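Local coordinates for UPF0255 protein frsA (Vibrio vulnificus, PDB 4I4C) that probably hydrolyses carboxylic esters, as a two-domain member of the FrsA family with an alpha/beta-hydrolase core, at residues R50-L55 with Q69-I74; S95-Y100 with D143-Q148; E101-G106 with S133-P138. All coordinates share one frame; numbering follows the deposited sequence.

Contact 1: residues R50-L55 with Q69-I74; sequences RNLRRL and QVLARI
Leu71 of helix 64-75 meets Leu52 and Arg54 where the chain enters helix 54-60, in the helical part of the protein that precedes its large beta-sheet. Leu71 does all the touching for its segment, and does it with one methyl, CD1. That methyl lies over one face of the Arg54 guanidinium, with Leu71 CD1 3.6 Å from Arg54 NE and 3.7 Å from Arg54 NH2, while Arg54 CG also grazes it. The arginine reaches this place because its chain is extended from CG to NE. Leu52 adds a looser apolar touch, its CD2 4.5 Å from Leu71 CD1.

No hydrogen bond joins the two segments. Arg54 instead forms a salt bridge through NE with Glu68, just before 69-74, and its backbone carbonyl receives Gln67 NE2. In the loop before the helix, Arg53 NE gives Asn51 OD1 a nearly straight bond of 3.0 Å (176°), in the carbonyl plane and on a lone pair; Arg53 also forms a salt bridge with Asp203. The Leu71 methyl thus covers one face of the guanidinium while NE pairs with Glu68, whose carboxylate probably offsets the arginine charge beside an otherwise apolar contact.

Contact 2: residues S95-Y100 with D143-Q148; sequences SGNWAY and DNLAIQ
Asn97 and Ala99, at the start of helix 98-114, receive Leu145 from the first turn of helix 144-163. Ahead of them, Gly96 has a positive phi (95°), and its N-H bonds to Glu101 OE2 just inside the helix. Asn97 follows as the N-cap. Its CG stands anti to the backbone N (chi1 170°), which brings OD1 back over the helix start to accept from Tyr100 N at 2.8 Å, in the carbonyl plane and on a lone pair. The Asn97 and Leu145 side chains point at each other, and Leu145 CD1 meets the amide 3.6 Å from Asn97 OD1 and 3.9 Å from Asn97 ND2; ND2 bonds to the carbonyl of Val90. Next, Trp98 turns to other neighbours. Ala99 then makes the apolar touch, its CB 3.8 Å from Leu145 CB, and the small methyl lets the backbones come close, with the CA atoms of Ala99 and Leu145 6.4 Å apart.

Across the contact, Asp143 caps the partner helix: its OD1 takes Ala146 N at 3.1 Å, from above the carboxylate plane, and OD2 bonds to Thr23. The arrangement is typical of two helix N-termini packed side by side, each with an Asx N-cap and joined by a leucine.

Contact 3: residues E101-G106 with S133-P138; sequences EWTRLG and SIAGYP
Trp102 presents one face of its indole to Ile134, and its CB to Ala135. The methyl CG2 of Ile134 sits over the six-membered ring, 3.5 Å from the ring centroid and 16° off the normal, a CH-pi contact; its nearest ring atoms include Trp102 CD2, 3.4 Å from Ile134 CG2. The isoleucine places that methyl with CG2 anti to its backbone N, while its other branch brings CD1 to the rim at CZ3. Beside the ring, Trp102 CB lies 3.5 Å from Ala135 CB, and Thr103 OG1 approaches the same alanine methyl at 3.5 Å. With only a methyl at Ala135, the helices draw together: the CA atoms of Trp102 and Ala135 are 4.8 Å apart.

Neighbouring residues surround these groups. The Thr103 hydroxyl bonds to Ala99 O one turn back in its helix. Trp98 meets the Trp102 ring with planes at about 45° and binds the carbonyl of Ile134 through NE1. Gln67 and Val70 of helix 64-75 also pack on Trp102. Of the flanking residues, Glu101 and Arg104 form a salt bridge in which the hydrogen bond from Arg104 NH1 to Glu101 OE1, 3.4 Å, is weak, and Ser133 bonds to Asp208.

No hydrogen bond spans the two segments, so their buried interface rests on dispersion and CH-pi attraction, while the buried threonine hydroxyl is satisfied within its own helix.

All three contacts lie in the helical region that precedes the eight-stranded sheet, on the same side of the chain's centre. Contact 1 closes before the other two open; contact 3 is nested inside the loop closed by contact 2. The centres of contacts 1 and 2 are about 14 Å apart. Those of contacts 1 and 3 are about 10 Å apart, and those of contacts 2 and 3 about 7 Å. Contacts 2 and 3 share helix 98-114. Trp98 makes a cation-pi contact with Arg50 and packs on Leu71 and Ile74, and Tyr137 bonds to Asn51 and Arg50, so the segment leading into helix 54-60 is tied to later helices in one packed helical body beside the alpha/beta-hydrolase sheet.

Contact 1: residues R50-L55 with Q69-I74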
# COMPACT_ATOMS: atom_id res chain seq x y z
N ARG A 50 14.62 -6.74 -2.39
CA ARG A 50 13.40 -5.96 -2.52
C ARG A 50 13.09 -5.62 -3.97
O ARG A 50 13.99 -5.43 -4.77
CB ARG A 50 13.53 -4.66 -1.72
CG ARG A 50 13.47 -4.90 -0.24
CD ARG A 50 13.98 -3.69 0.51
NE ARG A 50 14.00 -3.92 1.96
CZ ARG A 50 15.03 -4.45 2.63
NH1 ARG A 50 16.12 -4.86 2.00
NH2 ARG A 50 14.94 -4.58 3.95
N ASN A 51 11.81 -5.57 -4.32
CA ASN A 51 11.42 -4.93 -5.56
C ASN A 51 11.52 -3.42 -5.34
O ASN A 51 10.82 -2.86 -4.51
CB ASN A 51 10.01 -5.33 -5.99
CG ASN A 51 9.61 -4.71 -7.33
OD1 ASN A 51 8.66 -3.94 -7.40
ND2 ASN A 51 10.36 -5.03 -8.39
N LEU A 52 12.44 -2.80 -6.07
CA LEU A 52 12.67 -1.36 -6.02
C LEU A 52 11.53 -0.60 -6.69
O LEU A 52 11.18 -0.88 -7.84
CB LEU A 52 13.97 -1.02 -6.73
CG LEU A 52 15.12 -0.55 -5.86
CD1 LEU A 52 15.28 -1.47 -4.68
CD2 LEU A 52 16.38 -0.45 -6.70
N ARG A 53 10.97 0.35 -5.96
CA ARG A 53 9.87 1.18 -6.45
C ARG A 53 10.30 2.65 -6.59
O ARG A 53 9.61 3.54 -6.09
CB ARG A 53 8.71 1.10 -5.46
CG ARG A 53 8.35 -0.31 -5.01
CD ARG A 53 7.11 -0.81 -5.70
NE ARG A 53 6.96 -2.26 -5.57
CZ ARG A 53 6.17 -2.87 -4.69
NH1 ARG A 53 5.44 -2.16 -3.84
NH2 ARG A 53 6.11 -4.20 -4.67
N ARG A 54 11.44 2.89 -7.23
CA ARG A 54 11.99 4.24 -7.39
C ARG A 54 10.97 5.30 -7.80
O ARG A 54 10.81 6.32 -7.12
CB ARG A 54 13.13 4.27 -8.41
CG ARG A 54 14.48 3.81 -7.93
CD ARG A 54 15.46 4.05 -9.07
NE ARG A 54 16.86 3.98 -8.65
CZ ARG A 54 17.61 2.89 -8.73
NH1 ARG A 54 17.10 1.76 -9.19
NH2 ARG A 54 18.88 2.93 -8.34
N LEU A 55 10.28 5.07 -8.92
CA LEU A 55 9.28 6.00 -9.43
C LEU A 55 8.05 6.13 -8.51
O LEU A 55 7.50 7.22 -8.36
CB LEU A 55 8.85 5.62 -10.86
CG LEU A 55 10.02 5.75 -11.85
CD1 LEU A 55 9.62 5.43 -13.28
CD2 LEU A 55 10.56 7.14 -11.78
N GLN A 69 21.11 8.95 -3.45
CA GLN A 69 22.19 8.98 -2.45
C GLN A 69 22.01 7.82 -1.45
O GLN A 69 22.97 7.14 -1.08
CB GLN A 69 22.25 10.33 -1.72
CG GLN A 69 22.61 11.52 -2.64
CD GLN A 69 22.63 12.86 -1.93
OE1 GLN A 69 22.30 12.96 -0.75
NE2 GLN A 69 23.02 13.91 -2.65
N VAL A 70 20.76 7.58 -1.05
CA VAL A 70 20.43 6.49 -0.13
C VAL A 70 20.73 5.15 -0.76
O VAL A 70 21.42 4.31 -0.17
CB VAL A 70 18.95 6.54 0.32
CG1 VAL A 70 18.58 5.28 1.08
CG2 VAL A 70 18.70 7.77 1.18
N LEU A 71 20.24 4.95 -1.98
CA LEU A 71 20.44 3.69 -2.69
C LEU A 71 21.92 3.44 -3.00
O LEU A 71 22.38 2.29 -2.97
CB LEU A 71 19.59 3.63 -3.96
CG LEU A 71 18.08 3.57 -3.72
CD1 LEU A 71 17.31 3.63 -5.05
CD2 LEU A 71 17.69 2.31 -2.96
N ALA A 72 22.65 4.50 -3.30
CA ALA A 72 24.09 4.37 -3.54
C ALA A 72 24.84 3.93 -2.29
O ALA A 72 25.69 3.05 -2.37
CB ALA A 72 24.66 5.67 -4.10
N ARG A 73 24.53 4.52 -1.14
CA ARG A 73 25.19 4.09 0.10
C ARG A 73 24.87 2.62 0.42
O ARG A 73 25.69 1.92 1.02
CB ARG A 73 24.81 5.00 1.27
CG ARG A 73 25.46 6.39 1.27
CD ARG A 73 24.91 7.21 2.43
NE ARG A 73 25.67 8.45 2.64
CZ ARG A 73 26.73 8.56 3.43
NH1 ARG A 73 27.16 7.51 4.12
NH2 ARG A 73 27.35 9.73 3.56
N ILE A 74 23.68 2.17 0.03
CA ILE A 74 23.25 0.78 0.22
C ILE A 74 23.98 -0.15 -0.75
O ILE A 74 24.50 -1.20 -0.36
CB ILE A 74 21.73 0.63 -0.02
CG1 ILE A 74 20.92 1.25 1.13
CG2 ILE A 74 21.36 -0.86 -0.22
CD1 ILE A 74 19.40 1.32 0.83

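Contact 2: residues S95-Y100 with D143-Q148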
# COMPACT_ATOMS: atom_id res chain seq x y z
N SER A 95 25.92 1.23 8.53
CA SER A 95 26.12 1.70 7.16
C SER A 95 25.90 0.61 6.10
O SER A 95 26.38 -0.52 6.23
CB SER A 95 27.51 2.32 7.01
OG SER A 95 28.48 1.33 6.74
N GLY A 96 25.14 0.93 5.06
CA GLY A 96 24.86 -0.05 4.02
C GLY A 96 23.56 -0.81 4.21
O GLY A 96 22.99 -1.31 3.25
N ASN A 97 23.08 -0.91 5.45
CA ASN A 97 21.82 -1.62 5.71
C ASN A 97 20.64 -0.80 5.20
O ASN A 97 20.62 0.42 5.34
CB ASN A 97 21.68 -1.93 7.21
CG ASN A 97 20.28 -2.44 7.60
OD1 ASN A 97 19.38 -1.65 7.91
ND2 ASN A 97 20.11 -3.75 7.63
N TRP A 98 19.66 -1.48 4.60
CA TRP A 98 18.51 -0.81 3.99
C TRP A 98 17.75 0.05 5.01
O TRP A 98 17.59 1.25 4.82
CB TRP A 98 17.57 -1.83 3.36
CG TRP A 98 16.30 -1.22 2.81
CD1 TRP A 98 15.17 -0.89 3.51
CD2 TRP A 98 16.04 -0.90 1.45
NE1 TRP A 98 14.23 -0.37 2.66
CE2 TRP A 98 14.74 -0.37 1.39
CE3 TRP A 98 16.79 -1.02 0.27
CZ2 TRP A 98 14.17 0.06 0.19
CZ3 TRP A 98 16.23 -0.59 -0.92
CH2 TRP A 98 14.92 -0.06 -0.95
N ALA A 99 17.32 -0.57 6.11
CA ALA A 99 16.64 0.19 7.17
C ALA A 99 17.49 1.33 7.71
O ALA A 99 16.99 2.42 7.92
CB ALA A 99 16.23 -0.72 8.30
N TYR A 100 18.77 1.07 7.94
CA TYR A 100 19.67 2.08 8.49
C TYR A 100 19.76 3.30 7.58
O TYR A 100 19.64 4.44 8.02
CB TYR A 100 21.06 1.50 8.69
CG TYR A 100 22.07 2.48 9.25
CD1 TYR A 100 22.86 3.26 8.41
CD2 TYR A 100 22.21 2.65 10.62
CE1 TYR A 100 23.77 4.17 8.91
CE2 TYR A 100 23.13 3.56 11.14
CZ TYR A 100 23.90 4.31 10.28
OH TYR A 100 24.81 5.22 10.78
N ASP A 143 10.37 -8.65 11.38
CA ASP A 143 11.51 -7.78 11.09
C ASP A 143 11.65 -6.71 12.17
O ASP A 143 10.88 -5.75 12.20
CB ASP A 143 11.33 -7.14 9.71
CG ASP A 143 12.59 -6.44 9.19
OD1 ASP A 143 13.42 -5.96 10.00
OD2 ASP A 143 12.72 -6.34 7.95
N ASN A 144 12.64 -6.88 13.05
CA ASN A 144 12.84 -5.95 14.16
C ASN A 144 13.16 -4.53 13.68
O ASN A 144 12.63 -3.55 14.21
CB ASN A 144 13.94 -6.44 15.12
CG ASN A 144 13.56 -7.72 15.83
OD1 ASN A 144 12.39 -8.06 15.95
ND2 ASN A 144 14.57 -8.44 16.33
N LEU A 145 14.03 -4.41 12.68
CA LEU A 145 14.38 -3.09 12.17
C LEU A 145 13.17 -2.41 11.54
O LEU A 145 12.98 -1.20 11.67
CB LEU A 145 15.53 -3.17 11.17
CG LEU A 145 16.88 -3.55 11.78
CD1 LEU A 145 17.98 -3.24 10.81
CD2 LEU A 145 17.11 -2.84 13.11
N ALA A 146 12.35 -3.21 10.86
CA ALA A 146 11.18 -2.68 10.17
C ALA A 146 10.09 -2.27 11.15
O ALA A 146 9.40 -1.28 10.93
CB ALA A 146 10.64 -3.69 9.19
N ILE A 147 9.93 -3.03 12.23
CA ILE A 147 8.93 -2.70 13.25
C ILE A 147 9.21 -1.32 13.81
O ILE A 147 8.33 -0.47 13.89
CB ILE A 147 8.94 -3.72 14.42
CG1 ILE A 147 8.43 -5.08 13.94
CG2 ILE A 147 8.07 -3.21 15.56
CD1 ILE A 147 6.98 -5.05 13.50
N GLN A 148 10.46 -1.12 14.22
CA GLN A 148 10.92 0.18 14.68
C GLN A 148 10.74 1.31 13.65
O GLN A 148 10.32 2.41 14.01
CB GLN A 148 12.39 0.09 15.12
CG GLN A 148 12.56 0.10 16.61
CD GLN A 148 12.00 1.37 17.21
OE1 GLN A 148 12.48 2.47 16.92
NE2 GLN A 148 10.97 1.24 18.04

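Contact 3: residues E101-G106 with S133-P138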
# COMPACT_ATOMS: atom_id res chain seq x y z
N GLU A 101 19.99 3.06 6.29
CA GLU A 101 20.23 4.17 5.38
C GLU A 101 18.95 4.96 5.14
O GLU A 101 19.01 6.19 5.01
CB GLU A 101 20.86 3.70 4.06
CG GLU A 101 22.28 3.08 4.20
CD GLU A 101 23.36 4.06 4.66
OE1 GLU A 101 23.10 5.28 4.76
OE2 GLU A 101 24.49 3.60 4.93
N TRP A 102 17.80 4.29 5.09
CA TRP A 102 16.55 5.01 4.85
C TRP A 102 16.13 5.79 6.09
O TRP A 102 15.60 6.88 5.99
CB TRP A 102 15.42 4.09 4.37
CG TRP A 102 15.50 3.79 2.90
CD1 TRP A 102 16.00 2.66 2.30
CD2 TRP A 102 15.08 4.65 1.83
NE1 TRP A 102 15.91 2.77 0.93
CE2 TRP A 102 15.35 3.98 0.62
CE3 TRP A 102 14.51 5.93 1.79
CZ2 TRP A 102 15.07 4.55 -0.63
CZ3 TRP A 102 14.22 6.49 0.54
CH2 TRP A 102 14.50 5.79 -0.65
N THR A 103 16.41 5.22 7.26
CA THR A 103 16.09 5.91 8.51
C THR A 103 16.95 7.16 8.67
O THR A 103 16.48 8.19 9.17
CB THR A 103 16.22 4.95 9.71
OG1 THR A 103 15.24 3.92 9.59
CG2 THR A 103 16.02 5.67 11.02
N ARG A 104 18.20 7.08 8.22
CA ARG A 104 19.08 8.25 8.19
C ARG A 104 18.46 9.41 7.44
O ARG A 104 18.55 10.55 7.89
CB ARG A 104 20.40 7.92 7.50
CG ARG A 104 21.40 7.27 8.36
CD ARG A 104 22.69 7.10 7.56
NE ARG A 104 23.71 8.06 7.96
CZ ARG A 104 24.97 8.03 7.52
NH1 ARG A 104 25.33 7.09 6.66
NH2 ARG A 104 25.85 8.93 7.95
N LEU A 105 17.90 9.14 6.27
CA LEU A 105 17.23 10.17 5.48
C LEU A 105 16.00 10.69 6.22
O LEU A 105 15.78 11.90 6.29
CB LEU A 105 16.86 9.67 4.07
CG LEU A 105 16.29 10.75 3.13
CD1 LEU A 105 17.25 11.94 2.91
CD2 LEU A 105 15.84 10.16 1.79
N GLY A 106 15.21 9.79 6.80
CA GLY A 106 14.12 10.21 7.66
C GLY A 106 14.55 11.18 8.76
O GLY A 106 13.91 12.22 9.00
N SER A 133 8.80 4.68 6.44
CA SER A 133 7.98 3.62 5.85
C SER A 133 8.79 2.80 4.85
O SER A 133 8.80 1.56 4.90
CB SER A 133 6.72 4.20 5.18
OG SER A 133 5.99 3.19 4.50
N ILE A 134 9.47 3.48 3.94
CA ILE A 134 10.37 2.80 3.01
C ILE A 134 11.48 2.01 3.73
O ILE A 134 11.84 0.89 3.33
CB ILE A 134 10.99 3.81 2.03
CG1 ILE A 134 9.89 4.39 1.13
CG2 ILE A 134 12.11 3.17 1.23
CD1 ILE A 134 10.25 5.69 0.44
N ALA A 135 12.03 2.59 4.80
CA ALA A 135 13.00 1.88 5.64
C ALA A 135 12.48 0.51 6.09
O ALA A 135 13.23 -0.46 6.16
CB ALA A 135 13.39 2.73 6.86
N GLY A 136 11.19 0.43 6.40
CA GLY A 136 10.61 -0.81 6.87
C GLY A 136 10.11 -1.71 5.75
O GLY A 136 9.88 -2.91 5.95
N TYR A 137 9.90 -1.13 4.58
CA TYR A 137 9.41 -1.89 3.43
C TYR A 137 10.30 -3.11 3.22
O TYR A 137 11.54 -2.98 3.27
CB TYR A 137 9.43 -0.99 2.19
CG TYR A 137 9.28 -1.68 0.85
CD1 TYR A 137 8.02 -1.93 0.30
CD2 TYR A 137 10.40 -2.02 0.09
CE1 TYR A 137 7.89 -2.53 -0.95
CE2 TYR A 137 10.28 -2.62 -1.16
CZ TYR A 137 9.02 -2.87 -1.68
OH TYR A 137 8.90 -3.46 -2.94
N PRO A 138 9.68 -4.28 2.98
CA PRO A 138 8.24 -4.51 2.78
C PRO A 138 7.45 -4.93 4.03
O PRO A 138 6.41 -5.60 3.91
CB PRO A 138 8.23 -5.66 1.79
CG PRO A 138 9.37 -6.52 2.27
CD PRO A 138 10.45 -5.50 2.67